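Local coordinates for protein stn1 (Schizosaccharomyces pombe, PDB 3KF6) that pairs with ten1 in an Rpa2-Rpa3-like complex that binds single-stranded telomeric DNA and is required for telomere maintenance, at the interface of chains A and B. Numbering follows the deposited sequence. Chains: chain A, Protein stn1; chain B, Protein ten1.

The interface of chains A and B. Residues chain A 55, 73, 132, 136; chain B 9, 25, 94.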
# COMPACT_ATOMS: atom_id res chain seq x y z
N TYR A 55 -1.27 -2.05 2.22
CA TYR A 55 -1.83 -3.39 2.36
C TYR A 55 -0.72 -4.40 2.65
O TYR A 55 0.44 -4.16 2.32
CB TYR A 55 -2.61 -3.81 1.09
CG TYR A 55 -1.76 -4.08 -0.13
CD1 TYR A 55 -1.45 -3.06 -1.03
CD2 TYR A 55 -1.24 -5.35 -0.37
CE1 TYR A 55 -0.62 -3.30 -2.14
CE2 TYR A 55 -0.42 -5.60 -1.48
CZ TYR A 55 -0.11 -4.57 -2.35
OH TYR A 55 0.74 -4.81 -3.41
N CYS A 73 2.22 1.26 -2.53
CA CYS A 73 2.32 1.57 -3.96
C CYS A 73 3.27 2.72 -4.27
O CYS A 73 3.24 3.27 -5.37
CB CYS A 73 0.94 1.91 -4.55
SG CYS A 73 -0.27 0.58 -4.38
N GLU A 132 -7.72 4.72 3.10
CA GLU A 132 -6.48 4.76 2.35
C GLU A 132 -6.22 6.03 1.55
O GLU A 132 -5.13 6.58 1.62
CB GLU A 132 -6.34 3.56 1.43
CG GLU A 132 -5.32 2.56 1.93
CD GLU A 132 -4.97 1.51 0.90
OE1 GLU A 132 -5.90 0.86 0.38
OE2 GLU A 132 -3.77 1.32 0.63
N TRP A 136 -3.22 8.84 1.91
CA TRP A 136 -2.38 9.34 0.82
C TRP A 136 -2.43 10.86 0.80
O TRP A 136 -1.42 11.52 0.60
CB TRP A 136 -2.84 8.79 -0.54
CG TRP A 136 -2.84 7.30 -0.63
CD1 TRP A 136 -2.09 6.43 0.10
CD2 TRP A 136 -3.64 6.50 -1.51
NE1 TRP A 136 -2.37 5.13 -0.26
CE2 TRP A 136 -3.32 5.15 -1.25
CE3 TRP A 136 -4.59 6.80 -2.49
CZ2 TRP A 136 -3.93 4.09 -1.93
CZ3 TRP A 136 -5.20 5.74 -3.17
CH2 TRP A 136 -4.86 4.41 -2.88
N LEU B 9 0.04 2.19 -8.64
CA LEU B 9 -1.35 2.61 -8.47
C LEU B 9 -1.77 3.39 -9.71
O LEU B 9 -1.26 4.48 -9.97
CB LEU B 9 -1.47 3.49 -7.23
CG LEU B 9 -2.85 4.01 -6.85
CD1 LEU B 9 -3.79 2.84 -6.56
CD2 LEU B 9 -2.72 4.91 -5.63
N ARG B 25 -2.13 -1.89 -9.26
CA ARG B 25 -3.26 -1.81 -8.34
C ARG B 25 -4.25 -0.81 -8.94
O ARG B 25 -3.88 0.30 -9.30
CB ARG B 25 -2.84 -1.34 -6.94
CG ARG B 25 -4.08 -1.09 -6.08
CD ARG B 25 -3.77 -0.58 -4.70
NE ARG B 25 -4.98 -0.04 -4.08
CZ ARG B 25 -5.09 0.28 -2.79
NH1 ARG B 25 -4.05 0.11 -1.98
NH2 ARG B 25 -6.23 0.78 -2.33
N TYR B 94 -11.06 9.43 -4.38
CA TYR B 94 -10.10 8.39 -4.73
C TYR B 94 -9.37 8.72 -6.04
O TYR B 94 -8.14 8.63 -6.11
CB TYR B 94 -10.80 7.04 -4.86
CG TYR B 94 -9.94 5.97 -5.50
CD1 TYR B 94 -9.99 5.75 -6.88
CD2 TYR B 94 -9.06 5.21 -4.74
CE1 TYR B 94 -9.17 4.81 -7.48
CE2 TYR B 94 -8.23 4.25 -5.34
CZ TYR B 94 -8.29 4.06 -6.71
OH TYR B 94 -7.48 3.13 -7.31
O HOH W 1 2.01 3.94 -7.67
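The heterodimer interface between the OB-fold proteins stn1 and ten1 illustrates how a salt bridge set among apolar groups can join two subunits, here A:Glu132 and B:Arg25 in an Rpa2-Rpa3-like pair. Helix 130-153 of the N-terminal OB-fold part of stn1 presents A:Glu132 and A:Trp136 one turn apart, while ten1 answers from strand 23-34, the short strand 8-9 and helix 91-103. B:Arg25 holds CG anti to its own N (chi1 172°) and runs extended to NE, which carries the guanidinium across to the acid. The grip is end-on: NH2 of B:Arg25 reaches OE1 of the A:Glu132 carboxylate at 2.7 Å and its NH1 reaches OE2 at 2.9 Å. Both oxygens lie near the guanidinium plane, but the two flat groups are turned 40° apart. As a result OE2 is met on its syn side, whereas OE1 is approached from above the carboxylate plane.

Around this pair the packing is largely apolar. The indole of A:Trp136 puts CZ2 over one face of the guanidinium, with the planes 66° apart, and should help limit its swing. On the indole itself, the backbone O of A:Glu132 lies over one face, and B:Leu9 comes to the other, its CD2 methyl 3.8 Å from the centroid of the six-membered ring of A:Trp136, displaced toward its CZ3-CH2 rim. The ring of B:Tyr94 meets the far rim of the indole, CE2 standing 4.0 Å from A:Trp136 CZ3. A:Cys73 flanks the arginine's aliphatic stem, SG resting 3.7 Å from B:Arg25 CD. A methionine in place of B:Arg25 would probably leave the A:Glu132 carboxylate without its countercharge beside the indole. Farther along, a water links the two backbones, lying 2.7 Å from A:Cys73 O and 2.8 Å from B:Leu9 N. A:Tyr55, from strand 49-62, borders the patch more loosely, its CD1 coming no nearer than 4.2 Å to NH1 of B:Arg25.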